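Long-range contacts in intimin (Escherichia coli O127:H6 str. E2348/69, PDB 6TQD), which is an outer-membrane adhesin of attaching and effacing E. coli, whose passenger includes the D00-D0 pair of immunoglobulin-like domains, held in an extended arrangement: residues K123-A129 with K177-P181; N75-A81 with N93-T99; F115-K119 with A129-T133. All coordinates share one frame. Numbering follows the deposited sequence.

Contact 1 (K123-A129 with K177-P181)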
loop_
_atom_site.group_PDB
_atom_site.type_symbol
_atom_site.label_atom_id
_atom_site.label_comp_id
_atom_site.label_asym_id
_atom_site.label_seq_id
_atom_site.Cartn_x
_atom_site.Cartn_y
_atom_site.Cartn_z
ATOM N N LYS A 123 22.334 -3.243 -24.210
ATOM C CA LYS A 123 22.905 -2.921 -25.504
ATOM C C LYS A 123 21.805 -2.604 -26.510
ATOM O O LYS A 123 20.738 -3.232 -26.520
ATOM C CB LYS A 123 23.769 -4.074 -26.018
ATOM C CG LYS A 123 24.537 -3.709 -27.282
ATOM C CD LYS A 123 25.451 -4.827 -27.770
ATOM C CE LYS A 123 26.184 -4.394 -29.032
ATOM N NZ LYS A 123 26.802 -5.536 -29.760
ATOM N N ALA A 124 22.062 -1.608 -27.349
ATOM C CA ALA A 124 21.109 -1.168 -28.364
ATOM C C ALA A 124 21.221 -1.998 -29.638
ATOM O O ALA A 124 21.354 -1.462 -30.741
ATOM C CB ALA A 124 21.319 0.314 -28.658
ATOM N N ASP A 125 21.174 -3.322 -29.490
ATOM C CA ASP A 125 21.308 -4.239 -30.618
ATOM C C ASP A 125 19.987 -4.886 -31.015
ATOM O O ASP A 125 19.985 -5.800 -31.841
ATOM C CB ASP A 125 22.350 -5.315 -30.310
ATOM C CG ASP A 125 22.002 -6.157 -29.095
ATOM O OD1 ASP A 125 20.969 -5.896 -28.435
ATOM O OD2 ASP A 125 22.775 -7.088 -28.793
ATOM N N GLY A 126 18.871 -4.425 -30.465
ATOM C CA GLY A 126 17.599 -5.055 -30.743
ATOM C C GLY A 126 17.474 -6.467 -30.223
ATOM O O GLY A 126 16.551 -7.182 -30.625
ATOM N N THR A 127 18.380 -6.890 -29.346
ATOM C CA THR A 127 18.432 -8.283 -28.915
ATOM C C THR A 127 18.436 -8.389 -27.392
ATOM O O THR A 127 17.686 -9.197 -26.826
ATOM C CB THR A 127 19.658 -8.985 -29.512
ATOM O OG1 THR A 127 19.696 -8.754 -30.929
ATOM C CG2 THR A 127 19.584 -10.473 -29.275
ATOM N N GLU A 128 19.267 -7.602 -26.712
ATOM C CA GLU A 128 19.304 -7.695 -25.259
ATOM C C GLU A 128 17.985 -7.202 -24.671
ATOM O O GLU A 128 17.491 -6.138 -25.043
ATOM C CB GLU A 128 20.453 -6.905 -24.646
ATOM C CG GLU A 128 20.504 -7.164 -23.131
ATOM C CD GLU A 128 21.689 -6.558 -22.412
ATOM O OE1 GLU A 128 21.844 -6.866 -21.207
ATOM O OE2 GLU A 128 22.452 -5.778 -23.019
ATOM N N ALA A 129 17.424 -7.989 -23.762
ATOM C CA ALA A 129 16.121 -7.704 -23.185
ATOM C C ALA A 129 16.271 -7.104 -21.799
ATOM O O ALA A 129 17.088 -7.557 -20.990
ATOM C CB ALA A 129 15.298 -8.990 -23.087
ATOM N N LYS A 177 13.153 -4.306 -25.779
ATOM C CA LYS A 177 14.383 -4.344 -26.573
ATOM C C LYS A 177 14.417 -3.107 -27.457
ATOM O O LYS A 177 13.379 -2.507 -27.751
ATOM C CB LYS A 177 14.447 -5.592 -27.467
ATOM C CG LYS A 177 14.368 -6.912 -26.714
ATOM C CD LYS A 177 14.211 -8.090 -27.664
ATOM C CE LYS A 177 14.068 -9.397 -26.897
ATOM N NZ LYS A 177 13.902 -10.565 -27.807
ATOM N N SER A 178 15.611 -2.727 -27.903
ATOM C CA SER A 178 15.717 -1.564 -28.781
ATOM C C SER A 178 16.963 -1.656 -29.645
ATOM O O SER A 178 18.000 -2.153 -29.198
ATOM C CB SER A 178 15.763 -0.253 -27.988
ATOM O OG SER A 178 15.818 0.858 -28.864
ATOM N N ASP A 179 16.840 -1.164 -30.881
ATOM C CA ASP A 179 17.939 -1.012 -31.825
ATOM C C ASP A 179 18.542 0.390 -31.828
ATOM O O ASP A 179 19.434 0.663 -32.636
ATOM C CB ASP A 179 17.439 -1.306 -33.247
ATOM C CG ASP A 179 17.160 -2.772 -33.482
ATOM O OD1 ASP A 179 18.119 -3.575 -33.454
ATOM O OD2 ASP A 179 15.980 -3.125 -33.696
ATOM N N LYS A 180 18.074 1.287 -30.970
ATOM C CA LYS A 180 18.493 2.681 -30.995
ATOM C C LYS A 180 19.013 3.065 -29.618
ATOM O O LYS A 180 18.376 2.732 -28.601
ATOM C CB LYS A 180 17.287 3.563 -31.364
ATOM C CG LYS A 180 17.573 5.057 -31.333
ATOM C CD LYS A 180 16.355 5.862 -31.770
ATOM C CE LYS A 180 16.595 7.359 -31.645
ATOM N NZ LYS A 180 15.390 8.147 -32.030
ATOM N N PRO A 181 20.150 3.756 -29.528
ATOM C CA PRO A 181 20.589 4.260 -28.220
ATOM C C PRO A 181 19.677 5.377 -27.739
ATOM O O PRO A 181 19.198 6.190 -28.529
ATOM C CB PRO A 181 22.002 4.789 -28.502
ATOM C CG PRO A 181 21.974 5.147 -29.938
ATOM C CD PRO A 181 21.104 4.111 -30.597
HETATM O O HOH W 1 18.024 -4.308 -27.131
HETATM O O HOH W 2 15.401 -9.815 -30.640
HETATM O O HOH W 3 16.441 -11.290 -27.718
#
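A single direct hydrogen bond, G126 N to S178 O at 2.7 Å, joins these two loops; most other polar links across them run through water. Water 1 sits between the two loops, accepting from S178 N at 3.0 Å and lying 3.0 Å from K123 O and 2.8 Å from E128 O. Two further waters tie K177 NZ to carbonyls: water 2 to G126 O, water 3 to T127 O. The aliphatic part of K177 lies along the turn, its CG 3.6 Å from E128 O and its CE 4.0 Å from A129 CB. The 123-129 turn is held by D125, whose OD1 accepts from T127 N at 2.9 Å (an Asx turn) and from E128 N. G126 has positive phi, and a CB there would clash with D179 OD1, already 3.1 Å from G126 CA. A124 points its CB at the K180-P181 peptide, 3.7 Å from P181 N. In 177-181, S178 OG accepts from K180 N in an ST turn and is also bonded to T156 O. The contact joins the loop between strands 121-123 and 130-138 to that between 171-177 and 182-189, with F204 of strand 197-205 touching A124 and S178.

Contact 2 (N75-A81 with N93-T99)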
loop_
_atom_site.group_PDB
_atom_site.type_symbol
_atom_site.label_atom_id
_atom_site.label_comp_id
_atom_site.label_asym_id
_atom_site.label_seq_id
_atom_site.Cartn_x
_atom_site.Cartn_y
_atom_site.Cartn_z
ATOM N N ASN A 75 4.824 -1.683 5.757
ATOM C CA ASN A 75 3.764 -0.673 5.737
ATOM C C ASN A 75 2.453 -1.173 6.336
ATOM O O ASN A 75 1.404 -0.588 6.087
ATOM C CB ASN A 75 3.573 -0.095 4.334
ATOM C CG ASN A 75 4.805 0.608 3.856
ATOM O OD1 ASN A 75 5.218 1.620 4.435
ATOM N ND2 ASN A 75 5.443 0.061 2.814
ATOM N N VAL A 76 2.511 -2.249 7.121
ATOM C CA VAL A 76 1.377 -2.762 7.871
ATOM C C VAL A 76 1.728 -2.688 9.349
ATOM O O VAL A 76 2.805 -3.129 9.757
ATOM C CB VAL A 76 1.040 -4.206 7.462
ATOM C CG1 VAL A 76 -0.136 -4.719 8.254
ATOM C CG2 VAL A 76 0.719 -4.275 5.984
ATOM N N TYR A 77 0.824 -2.130 10.147
ATOM C CA TYR A 77 1.078 -1.878 11.558
ATOM C C TYR A 77 -0.076 -2.447 12.364
ATOM O O TYR A 77 -1.229 -2.082 12.129
ATOM C CB TYR A 77 1.230 -0.378 11.821
ATOM C CG TYR A 77 2.323 0.222 10.980
ATOM C CD1 TYR A 77 3.640 0.183 11.402
ATOM C CD2 TYR A 77 2.037 0.783 9.754
ATOM C CE1 TYR A 77 4.655 0.703 10.626
ATOM C CE2 TYR A 77 3.048 1.317 8.966
ATOM C CZ TYR A 77 4.344 1.275 9.411
ATOM O OH TYR A 77 5.356 1.788 8.636
ATOM N N LYS A 78 0.234 -3.332 13.303
ATOM C CA LYS A 78 -0.771 -3.975 14.138
ATOM C C LYS A 78 -0.724 -3.299 15.500
ATOM O O LYS A 78 0.337 -3.255 16.139
ATOM C CB LYS A 78 -0.470 -5.466 14.298
ATOM C CG LYS A 78 -0.417 -6.249 12.991
ATOM C CD LYS A 78 -1.769 -6.677 12.485
ATOM C CE LYS A 78 -1.636 -7.509 11.211
ATOM N NZ LYS A 78 -2.960 -7.874 10.633
ATOM N N VAL A 79 -1.861 -2.743 15.932
ATOM C CA VAL A 79 -1.970 -2.075 17.220
ATOM C C VAL A 79 -3.158 -2.690 17.957
ATOM O O VAL A 79 -4.014 -3.348 17.362
ATOM C CB VAL A 79 -2.160 -0.551 17.080
ATOM C CG1 VAL A 79 -1.031 0.057 16.254
ATOM C CG2 VAL A 79 -3.505 -0.243 16.435
ATOM N N THR A 80 -3.206 -2.477 19.276
ATOM C CA THR A 80 -4.246 -3.078 20.087
ATOM C C THR A 80 -4.885 -2.040 21.003
ATOM O O THR A 80 -4.222 -1.122 21.489
ATOM C CB THR A 80 -3.744 -4.264 20.933
ATOM O OG1 THR A 80 -2.564 -3.887 21.645
ATOM C CG2 THR A 80 -3.458 -5.465 20.046
ATOM N N ALA A 81 -6.172 -2.224 21.261
ATOM C CA ALA A 81 -6.925 -1.364 22.152
ATOM C C ALA A 81 -7.667 -2.209 23.165
ATOM O O ALA A 81 -8.238 -3.240 22.824
ATOM C CB ALA A 81 -7.972 -0.558 21.388
ATOM N N ASN A 93 -8.308 -7.332 24.471
ATOM C CA ASN A 93 -7.339 -6.462 23.806
ATOM C C ASN A 93 -7.523 -6.710 22.314
ATOM O O ASN A 93 -7.201 -7.792 21.817
ATOM C CB ASN A 93 -5.931 -6.800 24.292
ATOM C CG ASN A 93 -4.967 -5.639 24.158
ATOM O OD1 ASN A 93 -5.370 -4.480 23.972
ATOM N ND2 ASN A 93 -3.683 -5.935 24.311
ATOM N N VAL A 94 -8.058 -5.725 21.610
ATOM C CA VAL A 94 -8.587 -5.924 20.268
ATOM C C VAL A 94 -7.627 -5.363 19.234
ATOM O O VAL A 94 -7.153 -4.224 19.346
ATOM C CB VAL A 94 -9.979 -5.268 20.140
ATOM C CG1 VAL A 94 -10.564 -5.491 18.772
ATOM C CG2 VAL A 94 -10.921 -5.816 21.209
ATOM N N LEU A 95 -7.403 -6.141 18.181
ATOM C CA LEU A 95 -6.455 -5.799 17.140
ATOM C C LEU A 95 -7.076 -4.838 16.141
ATOM O O LEU A 95 -8.223 -4.998 15.709
ATOM C CB LEU A 95 -6.051 -7.082 16.413
ATOM C CG LEU A 95 -5.187 -6.943 15.165
ATOM C CD1 LEU A 95 -3.839 -6.353 15.519
ATOM C CD2 LEU A 95 -5.040 -8.300 14.504
ATOM N N LEU A 96 -6.306 -3.817 15.796
ATOM C CA LEU A 96 -6.579 -2.926 14.679
ATOM C C LEU A 96 -5.359 -2.972 13.771
ATOM O O LEU A 96 -4.231 -2.808 14.247
ATOM C CB LEU A 96 -6.796 -1.498 15.169
ATOM C CG LEU A 96 -6.842 -0.361 14.149
ATOM C CD1 LEU A 96 -8.023 -0.507 13.199
ATOM C CD2 LEU A 96 -6.880 0.998 14.828
ATOM N N THR A 97 -5.582 -3.193 12.480
ATOM C CA THR A 97 -4.517 -3.236 11.489
ATOM C C THR A 97 -4.573 -1.964 10.655
ATOM O O THR A 97 -5.638 -1.598 10.138
ATOM C CB THR A 97 -4.639 -4.482 10.613
ATOM O OG1 THR A 97 -4.612 -5.657 11.445
ATOM C CG2 THR A 97 -3.495 -4.554 9.599
ATOM N N ILE A 98 -3.437 -1.288 10.555
ATOM C CA ILE A 98 -3.311 -0.029 9.830
ATOM C C ILE A 98 -2.326 -0.258 8.691
ATOM O O ILE A 98 -1.173 -0.641 8.924
ATOM C CB ILE A 98 -2.839 1.098 10.760
ATOM C CG1 ILE A 98 -3.875 1.309 11.879
ATOM C CG2 ILE A 98 -2.570 2.390 9.986
ATOM C CD1 ILE A 98 -3.374 2.123 13.047
ATOM N N THR A 99 -2.780 -0.031 7.466
ATOM C CA THR A 99 -1.952 -0.193 6.278
ATOM C C THR A 99 -1.747 1.170 5.640
ATOM O O THR A 99 -2.709 1.918 5.439
ATOM C CB THR A 99 -2.613 -1.146 5.290
ATOM O OG1 THR A 99 -2.826 -2.413 5.935
ATOM C CG2 THR A 99 -1.726 -1.359 4.073
#
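V79 is the apolar centre: its CG2 lies 3.7 Å from L96 CB and 4.1 Å from I98 CD1. Y77, A81 and V94 share this sheet face; Y77 CB is 4.5 Å from I98 CB, and L44 of helix 42-45 packs on Y77, V79 and I98. Between the strands, three hydrogen-bonded pairs each make two bonds: Y77 with I98 (both N-to-O distances 2.8 Å), V79 with L96 (V79 N to L96 O 2.9 Å, L96 N to V79 O 2.8 Å) and A81 with V94. CA-H...O contacts fill in between, such as T80 CA to V94 O at 3.2 Å. The other face, with V76, K78, T80, L95, T97 and T99, is more polar: K78 bends across so that CD meets L95 CD1 at 3.7 Å and NZ donates to T97 OG1 at 2.9 Å. Strands 76-85 and 90-101 are the two arms of an antiparallel beta hairpin, central in a four-stranded sheet between edge strands 34-40 and 14-17, consistent with an immunoglobulin-like beta-sandwich.

Contact 3 (F115-K119 with A129-T133)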
loop_
_atom_site.group_PDB
_atom_site.type_symbol
_atom_site.label_atom_id
_atom_site.label_comp_id
_atom_site.label_asym_id
_atom_site.label_seq_id
_atom_site.Cartn_x
_atom_site.Cartn_y
_atom_site.Cartn_z
ATOM N N PHE A 115 6.658 -0.928 -10.466
ATOM C CA PHE A 115 6.945 -1.327 -11.843
ATOM C C PHE A 115 8.440 -1.089 -12.044
ATOM O O PHE A 115 8.877 0.061 -12.170
ATOM C CB PHE A 115 6.108 -0.536 -12.839
ATOM C CG PHE A 115 6.173 -1.059 -14.248
ATOM C CD1 PHE A 115 6.091 -2.423 -14.497
ATOM C CD2 PHE A 115 6.278 -0.193 -15.323
ATOM C CE1 PHE A 115 6.133 -2.908 -15.790
ATOM C CE2 PHE A 115 6.327 -0.675 -16.617
ATOM C CZ PHE A 115 6.250 -2.037 -16.849
ATOM N N THR A 116 9.207 -2.176 -12.052
ATOM C CA THR A 116 10.658 -2.102 -12.017
ATOM C C THR A 116 11.253 -2.986 -13.102
ATOM O O THR A 116 10.641 -3.961 -13.548
ATOM C CB THR A 116 11.203 -2.567 -10.657
ATOM O OG1 THR A 116 10.777 -3.909 -10.391
ATOM C CG2 THR A 116 10.690 -1.666 -9.545
ATOM N N ALA A 117 12.458 -2.630 -13.514
ATOM C CA ALA A 117 13.209 -3.375 -14.514
ATOM C C ALA A 117 14.381 -4.106 -13.869
ATOM O O ALA A 117 14.921 -3.672 -12.845
ATOM C CB ALA A 117 13.725 -2.429 -15.597
ATOM N N ASP A 118 14.775 -5.220 -14.481
ATOM C CA ASP A 118 15.893 -5.990 -13.962
ATOM C C ASP A 118 17.245 -5.375 -14.296
ATOM O O ASP A 118 18.255 -5.788 -13.715
ATOM C CB ASP A 118 15.847 -7.445 -14.453
ATOM C CG ASP A 118 16.123 -7.583 -15.937
ATOM O OD1 ASP A 118 15.909 -6.610 -16.685
ATOM O OD2 ASP A 118 16.582 -8.680 -16.347
ATOM N N LYS A 119 17.294 -4.396 -15.196
ATOM C CA LYS A 119 18.544 -3.757 -15.581
ATOM C C LYS A 119 18.293 -2.275 -15.789
ATOM O O LYS A 119 17.190 -1.868 -16.158
ATOM C CB LYS A 119 19.084 -4.313 -16.905
ATOM C CG LYS A 119 19.207 -5.810 -16.958
ATOM C CD LYS A 119 19.411 -6.276 -18.386
ATOM C CE LYS A 119 19.463 -7.786 -18.455
ATOM N NZ LYS A 119 19.638 -8.259 -19.845
ATOM N N ALA A 129 17.424 -7.989 -23.762
ATOM C CA ALA A 129 16.121 -7.704 -23.185
ATOM C C ALA A 129 16.271 -7.104 -21.799
ATOM O O ALA A 129 17.088 -7.557 -20.990
ATOM C CB ALA A 129 15.298 -8.990 -23.087
ATOM N N ILE A 130 15.469 -6.074 -21.535
ATOM C CA ILE A 130 15.214 -5.574 -20.186
ATOM C C ILE A 130 13.842 -6.087 -19.778
ATOM O O ILE A 130 12.851 -5.855 -20.481
ATOM C CB ILE A 130 15.270 -4.042 -20.144
ATOM C CG1 ILE A 130 16.672 -3.549 -20.534
ATOM C CG2 ILE A 130 14.871 -3.535 -18.762
ATOM C CD1 ILE A 130 16.806 -2.038 -20.565
ATOM N N THR A 131 13.772 -6.791 -18.650
ATOM C CA THR A 131 12.530 -7.411 -18.207
ATOM C C THR A 131 11.925 -6.585 -17.084
ATOM O O THR A 131 12.592 -6.298 -16.082
ATOM C CB THR A 131 12.756 -8.844 -17.738
ATOM O OG1 THR A 131 13.320 -9.600 -18.823
ATOM C CG2 THR A 131 11.451 -9.477 -17.307
ATOM N N TYR A 132 10.659 -6.230 -17.248
ATOM C CA TYR A 132 9.924 -5.414 -16.289
ATOM C C TYR A 132 8.935 -6.277 -15.526
ATOM O O TYR A 132 8.337 -7.197 -16.082
ATOM C CB TYR A 132 9.155 -4.307 -17.003
ATOM C CG TYR A 132 10.006 -3.196 -17.566
ATOM C CD1 TYR A 132 10.734 -3.365 -18.740
ATOM C CD2 TYR A 132 10.066 -1.965 -16.934
ATOM C CE1 TYR A 132 11.510 -2.333 -19.252
ATOM C CE2 TYR A 132 10.835 -0.933 -17.439
ATOM C CZ TYR A 132 11.553 -1.119 -18.603
ATOM O OH TYR A 132 12.325 -0.100 -19.124
ATOM N N THR A 133 8.741 -5.949 -14.249
ATOM C CA THR A 133 7.803 -6.648 -13.386
ATOM C C THR A 133 6.890 -5.603 -12.766
ATOM O O THR A 133 7.369 -4.664 -12.130
ATOM C CB THR A 133 8.529 -7.419 -12.280
ATOM O OG1 THR A 133 9.422 -8.376 -12.857
ATOM C CG2 THR A 133 7.522 -8.144 -11.386
HETATM O O HOH W 4 16.064 -9.307 -19.056
#
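The methyl group of A117 rests over one face of the Y132 ring, CB 3.9 Å from the centroid and 15° off the normal, a CH-pi contact. The same CB meets I130 CG2 at 3.5 Å, so this small knob fills the hollow between the two larger side chains. F115 leans across: its CE1 reaches 3.5 Å from Y132 CB, and the two rings meet obliquely, centroids 5.3 Å apart. F115 and Y132 together project into the gap between the sheets, where V186 of strand 182-189 and A199 of strand 197-205 touch both; this is the core packing of a bacterial Ig-like beta-sandwich. T116 and T133, whose side chains lie on the other face, are a hydrogen-bonded antiparallel pair: T133 N to T116 O at 2.8 Å and T116 N to T133 O at 3.1 Å. D118 takes over the edge: its backbone N donates to T131 O at 2.9 Å, while its OD1 accepts from T131 N at 2.9 Å. Water 4 bridges D118 OD2, A129 O and T131 OG1, each 2.8 Å from it. K119 arches over the end of 129-133, its NZ 2.9 Å from A129 O and salt-bridged to E128.

Contact 2 comes first along the chain, in the sandwich nearer the N-terminus; contacts 1 and 3 follow, their segments alternating, inside the C-terminal bacterial Ig-like domain. Contacts 1 and 3 lie about 14 Å apart between centres, share A129, and touch through the salt bridge from K119 NZ to E128 OE1, so the loop end and the sheet beside it form one continuous patch. Contact 2 is about 34 Å from contact 3 and 48 Å from contact 1, centre to centre, and touches neither. Strands 90-101 and 111-117 are consecutive, so the chain passes from one sheet to the other through a short strandless connection. This spacing fits two sandwiches arranged end to end in an extended adhesin.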